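Local structure of halorhodopsin (Halobacterium salinarum, 2JAF) at residues 69-73 / 242-246; 76-80 / 107-111; 143-148 / 167-172. The protein pumps chloride ions across the cell membrane, driven by light that is absorbed by its covalently bound retinal. The protein carries 2 engineered substitutions. All coordinates share one frame; numbering follows the deposited sequence.

Three antiparallel helix pairs sample the seven-helix bundle around the retinal. Interactions 1 and 2 share helix 58-82, their centres about 14 Å apart, and touch where Tyr243 packs on Tyr77 and Val72 on the backbone of Thr111. Interaction 3, about 17 Å centre to centre from interaction 2, touches it where the Tyr109 carbonyl meets Cys145, helices 106-127 and 131-153 being consecutive. Interactions 1 and 3 lie about 21 Å apart between centres without touching, yet both touch the same retinal, interaction 1 at its lysine link and interaction 3 at its ring and the adjoining polyene. Along the chain, interaction 1 closes a loop within which interaction 2 and then interaction 3 are completed.

Interaction 1. Residues 69-73 / 242-246; sequences IPLVS and KYVFA. With RET (retinal), chain G.
Lys242 and Ile69 face each other where two nearly antiparallel helices, their local axes 10.3 Å apart at an angle of 172°, flank the attachment point of the chromophore. From its CB the lysine sets off across the isoleucine: CG lies beside the backbone N (chi1 -74°) and passes Ile69 CG2 at 3.7 Å. The chain then runs extended, with CD 3.9 Å from Ser73 CB, and turns only at its last torsion (chi4 65°), which swings NZ into line with the retinal. The covalent bond from Lys242 NZ to retinal C15, 1.3 Å long, is the Schiff base linkage by which microbial rhodopsins hold their pigment. From Lys242 to Val244 the helix widens into a pi-type turn.

Next comes Tyr243, whose hydroxyl reaches the opposite helix. Its OH stands 2.7 Å from Ser73 OG in a hydrogen bond that either hydroxyl could donate, and the serine oxygen lies at the edge of the phenol ring, near its plane. Pro70 approaches the same ring obliquely, CB to CE1 at 4.3 Å; the proline lies at a kink in its own helix, having no N-H to give to the preceding turn. One turn on, Ala246 completes the seam, its CB 4.5 Å from Ile69 CD1.

Around this contact, helix 27-50 packs on Pro70 through Ile44, on Tyr243 through Ala40 and on Ala246 through Phe47. Helix 106-127 brings Ser115 against Lys242, while Leu71 and Val72 meet Phe171 of a neighbouring subunit.

Interaction 2. Residues 76-80 / 107-111; sequences SYLGL and GRYLT. With PLM (palmitic acid), chain D.
Arg108 and Tyr77 both leave their helices with CG beside the backbone N (chi1 -74° and -77°), and the arginine chain then stays extended from CG to NE, which carries its guanidinium across to the phenol. Arg108 NH1 gives a hydrogen bond to Tyr77 OH at 3.0 Å, with the oxygen close to the guanidinium plane. Ring and guanidinium planes stand 84° apart, and the bond is made through the hydroxyl. Leu80 crosses the arginine chain at about a right angle: its CD1 lies 3.7 Å from Arg108 CG and lies over one guanidinium face, toward the rim. Its other methyl, CD2, rests against Gly107, 4.1 Å from the glycine N.

Further along the pair Ser76 OG comes within 2.8 Å of Thr111 OG1 in the threonine conformer described here. A palmitic acid lies against helix 106-127, its C4 3.7 Å from Leu110 CD2.

The polar ends have further holders: Tyr77 OH is also bonded to Asp238 and Asn36, and Arg108 to Gln105, Ser231 and Ser235, so the guanidinium is fixed by several bonds. Helix 227-255 thus closes one side of the seam, while Leu33 of helix 27-50 packs on Tyr77, Leu80 and Arg108.

Interaction 3. Residues 143-148 / 167-172; sequences GMCVTG and ISCAFF. With RET (retinal), chain G; PLM (palmitic acid), chain B.
Met144 and Ser168 bring two helices of the seven-helix rhodopsin bundle to within 4.3 Å, CA to CA, so close that backbone and side chain mix across the seam. The methionine side chain threads along this close approach. Its CB rests on Phe171 CB at 3.7 Å. CG, anti to the backbone N, lies 3.4 Å from Ser168 OG and near the carbonyl oxygen of the same serine. SD runs alongside Phe172 in a Met-aromatic contact, approaching the ring obliquely, 4.6 Å from the centroid and 49° off the ring normal. A bend at chi3 (80°) then turns CE away to meet the polyene of the retinal, 3.7 Å from its C9. The retinal also packs on helix 158-180: its C19 methyl sits over one face of the Phe172 ring, toward the rim, while Ser168 and Cys169, together with Gly148 of the partner helix, border its cyclic end.

Two carbonyl oxygens are gripped twice. Ser168 OG donates to Met144 O at 2.8 Å, reaching it from the face opposite to the helical N-H of Gly148. Within its own helix Thr147 OG1 likewise donates to Gly143 O, again across the carbonyl plane from the backbone N-H, and its CG2 leans obliquely on the Phe171 ring. In the trimer, Met68 of another subunit packs against that phenylalanine. On one face of the same ring lies a CH-pi contact: Gly143 CA stands 3.9 Å from the ring centroid of Phe171 and only 9° off the ring normal.

Interaction 1. Residues 69-73 / 242-246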
loop_
_atom_site.group_PDB
_atom_site.type_symbol
_atom_site.label_atom_id
_atom_site.label_comp_id
_atom_site.label_asym_id
_atom_site.label_seq_id
_atom_site.Cartn_x
_atom_site.Cartn_y
_atom_site.Cartn_z
ATOM N N ILE A 69 -10.398 -0.462 -13.249
ATOM C CA ILE A 69 -9.415 0.382 -13.910
ATOM C C ILE A 69 -10.039 1.753 -14.151
ATOM O O ILE A 69 -9.459 2.772 -13.779
ATOM C CB ILE A 69 -8.928 -0.258 -15.232
ATOM C CG1 ILE A 69 -8.094 -1.502 -14.904
ATOM C CG2 ILE A 69 -8.111 0.750 -16.043
ATOM C CD1 ILE A 69 -7.756 -2.378 -16.096
ATOM N N PRO A 70 -11.241 1.804 -14.757
ATOM C CA PRO A 70 -11.838 3.123 -14.977
ATOM C C PRO A 70 -12.382 3.736 -13.684
ATOM O O PRO A 70 -12.533 4.954 -13.585
ATOM C CB PRO A 70 -12.927 2.844 -16.012
ATOM C CG PRO A 70 -13.327 1.429 -15.709
ATOM C CD PRO A 70 -11.996 0.760 -15.478
ATOM N N LEU A 71 -12.666 2.892 -12.691
ATOM C CA LEU A 71 -13.160 3.380 -11.404
ATOM C C LEU A 71 -12.058 4.188 -10.714
ATOM O O LEU A 71 -12.306 5.281 -10.204
ATOM C CB LEU A 71 -13.587 2.215 -10.513
ATOM C CG LEU A 71 -14.972 1.635 -10.811
ATOM C CD1 LEU A 71 -15.184 0.361 -10.007
ATOM C CD2 LEU A 71 -16.032 2.676 -10.469
ATOM N N VAL A 72 -10.842 3.647 -10.708
ATOM C CA VAL A 72 -9.707 4.347 -10.099
ATOM C C VAL A 72 -9.404 5.601 -10.923
ATOM O O VAL A 72 -9.057 6.658 -10.379
ATOM C CB VAL A 72 -8.443 3.451 -10.065
ATOM C CG1 VAL A 72 -7.256 4.227 -9.456
ATOM C CG2 VAL A 72 -8.728 2.189 -9.261
ATOM N N SER A 73 -9.540 5.483 -12.240
ATOM C CA SER A 73 -9.282 6.609 -13.133
ATOM C C SER A 73 -10.201 7.796 -12.831
ATOM O O SER A 73 -9.736 8.929 -12.727
ATOM C CB SER A 73 -9.464 6.178 -14.592
ATOM O OG SER A 73 -9.141 7.234 -15.480
ATOM N N LYS A 242 -5.818 2.675 -20.610
ATOM C CA LYS A 242 -6.831 2.194 -19.670
ATOM C C LYS A 242 -8.153 1.758 -20.295
ATOM O O LYS A 242 -8.518 0.582 -20.243
ATOM C CB LYS A 242 -7.154 3.258 -18.614
ATOM C CG LYS A 242 -6.096 3.452 -17.555
ATOM C CD LYS A 242 -6.564 4.507 -16.559
ATOM C CE LYS A 242 -5.659 4.608 -15.346
ATOM N NZ LYS A 242 -4.319 5.066 -15.683
ATOM N N TYR A 243 -8.876 2.711 -20.875
ATOM C CA TYR A 243 -10.186 2.401 -21.427
ATOM C C TYR A 243 -10.152 1.465 -22.627
ATOM O O TYR A 243 -10.818 0.428 -22.607
ATOM C CB TYR A 243 -10.948 3.692 -21.769
ATOM C CG TYR A 243 -10.826 4.782 -20.714
ATOM C CD1 TYR A 243 -10.724 4.466 -19.358
ATOM C CD2 TYR A 243 -10.748 6.125 -21.084
ATOM C CE1 TYR A 243 -10.527 5.463 -18.392
ATOM C CE2 TYR A 243 -10.556 7.128 -20.133
ATOM C CZ TYR A 243 -10.439 6.790 -18.792
ATOM O OH TYR A 243 -10.171 7.770 -17.866
ATOM N N VAL A 244 -9.388 1.814 -23.662
ATOM C CA VAL A 244 -9.312 0.962 -24.846
ATOM C C VAL A 244 -8.674 -0.367 -24.475
ATOM O O VAL A 244 -9.155 -1.431 -24.878
ATOM C CB VAL A 244 -8.510 1.648 -25.997
ATOM C CG1 VAL A 244 -8.290 0.667 -27.151
ATOM C CG2 VAL A 244 -9.285 2.854 -26.513
ATOM N N PHE A 245 -7.609 -0.311 -23.679
ATOM C CA PHE A 245 -6.919 -1.516 -23.238
ATOM C C PHE A 245 -7.891 -2.457 -22.532
ATOM O O PHE A 245 -7.935 -3.656 -22.827
ATOM C CB PHE A 245 -5.770 -1.145 -22.290
ATOM C CG PHE A 245 -5.133 -2.324 -21.610
ATOM C CD1 PHE A 245 -5.657 -2.829 -20.422
ATOM C CD2 PHE A 245 -4.012 -2.935 -22.157
ATOM C CE1 PHE A 245 -5.069 -3.926 -19.788
ATOM C CE2 PHE A 245 -3.418 -4.030 -21.531
ATOM C CZ PHE A 245 -3.948 -4.525 -20.347
ATOM N N ALA A 246 -8.664 -1.908 -21.597
ATOM C CA ALA A 246 -9.634 -2.701 -20.837
ATOM C C ALA A 246 -10.716 -3.268 -21.747
ATOM O O ALA A 246 -11.168 -4.397 -21.552
ATOM C CB ALA A 246 -10.268 -1.849 -19.739
HETATM C C1 RET G . 6.968 8.591 -14.706
HETATM C C2 RET G . 8.252 9.516 -14.457
HETATM C C3 RET G . 9.538 8.797 -13.981
HETATM C C4 RET G . 9.996 7.698 -15.045
HETATM C C5 RET G . 8.858 6.698 -15.499
HETATM C C6 RET G . 7.367 7.106 -15.356
HETATM C C7 RET G . 6.330 6.076 -15.705
HETATM C C8 RET G . 4.975 6.057 -15.582
HETATM C C9 RET G . 4.108 5.083 -16.188
HETATM C C10 RET G . 2.773 5.431 -15.966
HETATM C C11 RET G . 1.697 4.714 -16.442
HETATM C C12 RET G . 0.395 5.184 -16.216
HETATM C C13 RET G . -0.800 4.455 -16.612
HETATM C C14 RET G . -1.999 5.119 -16.219
HETATM C C15 RET G . -3.260 4.576 -16.268
HETATM C C16 RET G . 6.326 8.448 -13.278
HETATM C C17 RET G . 6.002 9.446 -15.679
HETATM C C18 RET G . 9.340 5.378 -16.079
HETATM C C19 RET G . 4.674 3.882 -17.135
HETATM C C20 RET G . -0.747 3.135 -17.404
#

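Interaction 2. Residues 76-80 / 107-111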
loop_
_atom_site.group_PDB
_atom_site.type_symbol
_atom_site.label_atom_id
_atom_site.label_comp_id
_atom_site.label_asym_id
_atom_site.label_seq_id
_atom_site.Cartn_x
_atom_site.Cartn_y
_atom_site.Cartn_z
ATOM N N SER A 76 -9.113 9.609 -9.876
ATOM C CA SER A 76 -7.942 10.437 -10.132
ATOM C C SER A 76 -8.336 11.793 -10.709
ATOM O O SER A 76 -7.897 12.837 -10.226
ATOM C CB SER A 76 -6.990 9.736 -11.100
ATOM O OG SER A 76 -5.843 10.539 -11.339
ATOM N N TYR A 77 -9.175 11.780 -11.737
ATOM C CA TYR A 77 -9.591 13.017 -12.360
ATOM C C TYR A 77 -10.408 13.925 -11.435
ATOM O O TYR A 77 -10.324 15.148 -11.543
ATOM C CB TYR A 77 -10.324 12.712 -13.669
ATOM C CG TYR A 77 -9.345 12.346 -14.772
ATOM C CD1 TYR A 77 -8.599 13.334 -15.423
ATOM C CD2 TYR A 77 -9.103 11.013 -15.102
ATOM C CE1 TYR A 77 -7.629 13.002 -16.374
ATOM C CE2 TYR A 77 -8.133 10.670 -16.052
ATOM C CZ TYR A 77 -7.402 11.666 -16.678
ATOM O OH TYR A 77 -6.427 11.325 -17.593
ATOM N N LEU A 78 -11.175 13.337 -10.525
ATOM C CA LEU A 78 -11.945 14.136 -9.570
ATOM C C LEU A 78 -10.960 14.830 -8.625
ATOM O O LEU A 78 -11.158 15.979 -8.235
ATOM C CB LEU A 78 -12.884 13.246 -8.749
ATOM C CG LEU A 78 -13.981 12.505 -9.510
ATOM C CD1 LEU A 78 -14.748 11.606 -8.542
ATOM C CD2 LEU A 78 -14.914 13.512 -10.180
ATOM N N GLY A 79 -9.904 14.116 -8.253
ATOM C CA GLY A 79 -8.903 14.694 -7.371
ATOM C C GLY A 79 -8.287 15.905 -8.043
ATOM O O GLY A 79 -8.096 16.953 -7.418
ATOM N N LEU A 80 -7.989 15.766 -9.334
ATOM C CA LEU A 80 -7.400 16.861 -10.095
ATOM C C LEU A 80 -8.382 18.016 -10.292
ATOM O O LEU A 80 -8.064 19.170 -10.013
ATOM C CB LEU A 80 -6.928 16.356 -11.464
ATOM C CG LEU A 80 -5.864 15.253 -11.444
ATOM C CD1 LEU A 80 -5.520 14.840 -12.877
ATOM C CD2 LEU A 80 -4.622 15.749 -10.716
ATOM N N GLY A 107 -1.549 14.356 -8.411
ATOM C CA GLY A 107 -2.544 13.339 -8.142
ATOM C C GLY A 107 -2.476 12.249 -9.202
ATOM O O GLY A 107 -2.876 11.111 -8.960
ATOM N N ARG A 108 -1.978 12.580 -10.388
ATOM C CA ARG A 108 -1.873 11.552 -11.422
ATOM C C ARG A 108 -0.882 10.494 -10.956
ATOM O O ARG A 108 -1.172 9.298 -10.965
ATOM C CB ARG A 108 -1.378 12.139 -12.746
ATOM C CG ARG A 108 -2.378 12.971 -13.528
ATOM C CD ARG A 108 -1.772 13.374 -14.878
ATOM N NE ARG A 108 -2.625 14.248 -15.675
ATOM C CZ ARG A 108 -3.617 13.835 -16.465
ATOM N NH1 ARG A 108 -3.903 12.539 -16.576
ATOM N NH2 ARG A 108 -4.306 14.722 -17.161
ATOM N N TYR A 109 0.292 10.952 -10.530
ATOM C CA TYR A 109 1.353 10.061 -10.092
ATOM C C TYR A 109 0.909 9.212 -8.911
ATOM O O TYR A 109 1.195 8.012 -8.849
ATOM C CB TYR A 109 2.610 10.889 -9.760
ATOM C CG TYR A 109 2.839 12.029 -10.743
ATOM C CD1 TYR A 109 2.567 11.868 -12.106
ATOM C CD2 TYR A 109 3.293 13.276 -10.311
ATOM C CE1 TYR A 109 2.737 12.919 -13.010
ATOM C CE2 TYR A 109 3.465 14.333 -11.206
ATOM C CZ TYR A 109 3.184 14.148 -12.554
ATOM O OH TYR A 109 3.341 15.190 -13.442
ATOM N N LEU A 110 0.177 9.823 -7.984
ATOM C CA LEU A 110 -0.309 9.107 -6.814
ATOM C C LEU A 110 -1.325 8.007 -7.140
ATOM O O LEU A 110 -1.212 6.877 -6.659
ATOM C CB LEU A 110 -0.955 10.087 -5.828
ATOM C CG LEU A 110 -1.524 9.419 -4.573
ATOM C CD1 LEU A 110 -0.371 8.879 -3.725
ATOM C CD2 LEU A 110 -2.355 10.417 -3.776
ATOM N N THR A 111 -2.328 8.330 -7.952
ATOM C CA THR A 111 -3.339 7.334 -8.282
ATOM C C THR A 111 -2.805 6.218 -9.178
ATOM O O THR A 111 -3.336 5.107 -9.167
ATOM C CB THR A 111 -4.574 7.980 -8.937
ATOM O OG1 THR A 111 -4.230 8.485 -10.231
ATOM C CG2 THR A 111 -5.084 9.125 -8.071
HETATM C C1 PLM D . -7.481 10.151 -5.473
HETATM O O1 PLM D . -8.090 11.124 -4.997
HETATM O O2 PLM D . -7.829 9.611 -6.547
HETATM C C2 PLM D . -6.279 9.636 -4.701
HETATM C C3 PLM D . -6.241 8.132 -4.448
HETATM C C4 PLM D . -4.959 7.821 -3.691
HETATM C C5 PLM D . -4.875 6.335 -3.412
HETATM C C6 PLM D . -3.597 5.714 -3.921
HETATM C C7 PLM D . -3.551 4.331 -3.306
HETATM C C8 PLM D . -2.317 3.563 -3.716
HETATM C C9 PLM D . -2.363 2.181 -3.086
HETATM C CA PLM D . -1.128 1.377 -3.444
HETATM C CB PLM D . -1.150 -0.133 -3.255
HETATM C CC PLM D . -2.159 -0.926 -4.070
HETATM C CD PLM D . -1.965 -2.400 -3.769
HETATM C CE PLM D . -2.944 -3.257 -4.572
HETATM C CF PLM D . -2.858 -4.689 -4.064
HETATM C CG PLM D . -3.808 -5.589 -4.838
#

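Interaction 3. Residues 143-148 / 167-172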
loop_
_atom_site.group_PDB
_atom_site.type_symbol
_atom_site.label_atom_id
_atom_site.label_comp_id
_atom_site.label_asym_id
_atom_site.label_seq_id
_atom_site.Cartn_x
_atom_site.Cartn_y
_atom_site.Cartn_z
ATOM N N GLY A 143 6.922 1.052 -6.782
ATOM C CA GLY A 143 8.171 1.790 -6.671
ATOM C C GLY A 143 8.320 2.797 -7.800
ATOM O O GLY A 143 8.761 3.930 -7.587
ATOM N N MET A 144 7.950 2.387 -9.012
ATOM C CA MET A 144 8.042 3.271 -10.172
ATOM C C MET A 144 7.163 4.495 -9.944
ATOM O O MET A 144 7.578 5.636 -10.169
ATOM C CB MET A 144 7.592 2.524 -11.446
ATOM C CG MET A 144 7.451 3.388 -12.704
ATOM S SD MET A 144 6.664 2.469 -14.066
ATOM C CE MET A 144 4.951 2.605 -13.581
ATOM N N CYS A 145 5.945 4.257 -9.469
ATOM C CA CYS A 145 5.010 5.342 -9.233
ATOM C C CYS A 145 5.421 6.305 -8.129
ATOM O O CYS A 145 5.306 7.518 -8.299
ATOM C CB CYS A 145 3.623 4.775 -8.918
ATOM S SG CYS A 145 2.871 3.941 -10.323
ATOM N N VAL A 146 5.890 5.775 -7.005
ATOM C CA VAL A 146 6.271 6.637 -5.891
ATOM C C VAL A 146 7.558 7.413 -6.141
ATOM O O VAL A 146 7.714 8.538 -5.656
ATOM C CB VAL A 146 6.401 5.843 -4.569
ATOM C CG1 VAL A 146 5.065 5.190 -4.230
ATOM C CG2 VAL A 146 7.509 4.805 -4.673
ATOM N N THR A 147 8.481 6.832 -6.898
ATOM C CA THR A 147 9.708 7.550 -7.183
ATOM C C THR A 147 9.396 8.628 -8.220
ATOM O O THR A 147 10.033 9.678 -8.253
ATOM C CB THR A 147 10.831 6.597 -7.654
ATOM O OG1 THR A 147 10.357 5.751 -8.711
ATOM C CG2 THR A 147 11.288 5.731 -6.493
ATOM N N GLY A 148 8.393 8.374 -9.055
ATOM C CA GLY A 148 7.997 9.364 -10.034
ATOM C C GLY A 148 7.386 10.546 -9.299
ATOM O O GLY A 148 7.607 11.695 -9.667
ATOM N N ILE A 167 15.652 6.300 -11.323
ATOM C CA ILE A 167 15.314 5.130 -10.516
ATOM C C ILE A 167 13.919 4.625 -10.878
ATOM O O ILE A 167 13.668 3.420 -10.903
ATOM C CB ILE A 167 15.366 5.452 -9.004
ATOM C CG1 ILE A 167 16.802 5.778 -8.592
ATOM C CG2 ILE A 167 14.876 4.256 -8.192
ATOM C CD1 ILE A 167 17.766 4.614 -8.764
ATOM N N SER A 168 13.011 5.547 -11.166
ATOM C CA SER A 168 11.659 5.164 -11.558
ATOM C C SER A 168 11.754 4.334 -12.843
ATOM O O SER A 168 11.040 3.345 -13.010
ATOM C CB SER A 168 10.812 6.415 -11.799
ATOM O OG SER A 168 9.486 6.081 -12.161
ATOM N N CYS A 169 12.643 4.740 -13.748
ATOM C CA CYS A 169 12.836 4.012 -15.006
ATOM C C CYS A 169 13.338 2.600 -14.712
ATOM O O CYS A 169 12.962 1.638 -15.386
ATOM C CB CYS A 169 13.850 4.741 -15.903
ATOM S SG CYS A 169 13.223 6.234 -16.749
ATOM N N ALA A 170 14.195 2.473 -13.704
ATOM C CA ALA A 170 14.729 1.166 -13.332
ATOM C C ALA A 170 13.601 0.240 -12.867
ATOM O O ALA A 170 13.577 -0.939 -13.211
ATOM C CB ALA A 170 15.772 1.322 -12.235
ATOM N N PHE A 171 12.674 0.764 -12.073
ATOM C CA PHE A 171 11.555 -0.049 -11.612
ATOM C C PHE A 171 10.694 -0.451 -12.806
ATOM O O PHE A 171 10.186 -1.576 -12.874
ATOM C CB PHE A 171 10.700 0.720 -10.605
ATOM C CG PHE A 171 11.270 0.741 -9.215
ATOM C CD1 PHE A 171 11.408 -0.438 -8.490
ATOM C CD2 PHE A 171 11.635 1.944 -8.616
ATOM C CE1 PHE A 171 11.903 -0.422 -7.178
ATOM C CE2 PHE A 171 12.127 1.969 -7.308
ATOM C CZ PHE A 171 12.259 0.785 -6.592
ATOM N N PHE A 172 10.544 0.476 -13.745
ATOM C CA PHE A 172 9.749 0.241 -14.947
ATOM C C PHE A 172 10.337 -0.941 -15.709
ATOM O O PHE A 172 9.602 -1.783 -16.233
ATOM C CB PHE A 172 9.748 1.513 -15.805
ATOM C CG PHE A 172 8.938 1.413 -17.074
ATOM C CD1 PHE A 172 7.761 0.669 -17.120
ATOM C CD2 PHE A 172 9.324 2.122 -18.207
ATOM C CE1 PHE A 172 6.975 0.634 -18.280
ATOM C CE2 PHE A 172 8.553 2.100 -19.374
ATOM C CZ PHE A 172 7.374 1.354 -19.410
HETATM C C1 RET G . 6.968 8.591 -14.706
HETATM C C2 RET G . 8.252 9.516 -14.457
HETATM C C3 RET G . 9.538 8.797 -13.981
HETATM C C4 RET G . 9.996 7.698 -15.045
HETATM C C5 RET G . 8.858 6.698 -15.499
HETATM C C6 RET G . 7.367 7.106 -15.356
HETATM C C7 RET G . 6.330 6.076 -15.705
HETATM C C8 RET G . 4.975 6.057 -15.582
HETATM C C9 RET G . 4.108 5.083 -16.188
HETATM C C10 RET G . 2.773 5.431 -15.966
HETATM C C11 RET G . 1.697 4.714 -16.442
HETATM C C12 RET G . 0.395 5.184 -16.216
HETATM C C13 RET G . -0.800 4.455 -16.612
HETATM C C14 RET G . -1.999 5.119 -16.219
HETATM C C15 RET G . -3.260 4.576 -16.268
HETATM C C16 RET G . 6.326 8.448 -13.278
HETATM C C17 RET G . 6.002 9.446 -15.679
HETATM C C18 RET G . 9.340 5.378 -16.079
HETATM C C19 RET G . 4.674 3.882 -17.135
HETATM C C20 RET G . -0.747 3.135 -17.404
HETATM C C1 PLM B . 11.216 7.836 -1.339
HETATM O O1 PLM B . 11.420 8.974 -1.793
HETATM O O2 PLM B . 12.100 6.951 -1.341
HETATM C C2 PLM B . 9.837 7.551 -0.767
HETATM C C3 PLM B . 9.159 6.277 -1.261
HETATM C C4 PLM B . 7.815 6.164 -0.556
HETATM C C5 PLM B . 7.098 4.913 -1.016
HETATM C C6 PLM B . 6.696 4.014 0.129
HETATM C C7 PLM B . 5.754 2.993 -0.476
HETATM C C8 PLM B . 5.250 2.004 0.548
HETATM C C9 PLM B . 4.342 1.000 -0.141
HETATM C CA PLM B . 3.781 -0.001 0.852
HETATM C CB PLM B . 3.184 -1.301 0.332
HETATM C CC PLM B . 4.107 -2.245 -0.420
HETATM C CD PLM B . 3.321 -3.489 -0.791
HETATM C CE PLM B . 4.202 -4.491 -1.539
HETATM C CF PLM B . 3.311 -5.602 -2.078
HETATM C CG PLM B . 4.140 -6.635 -2.826
#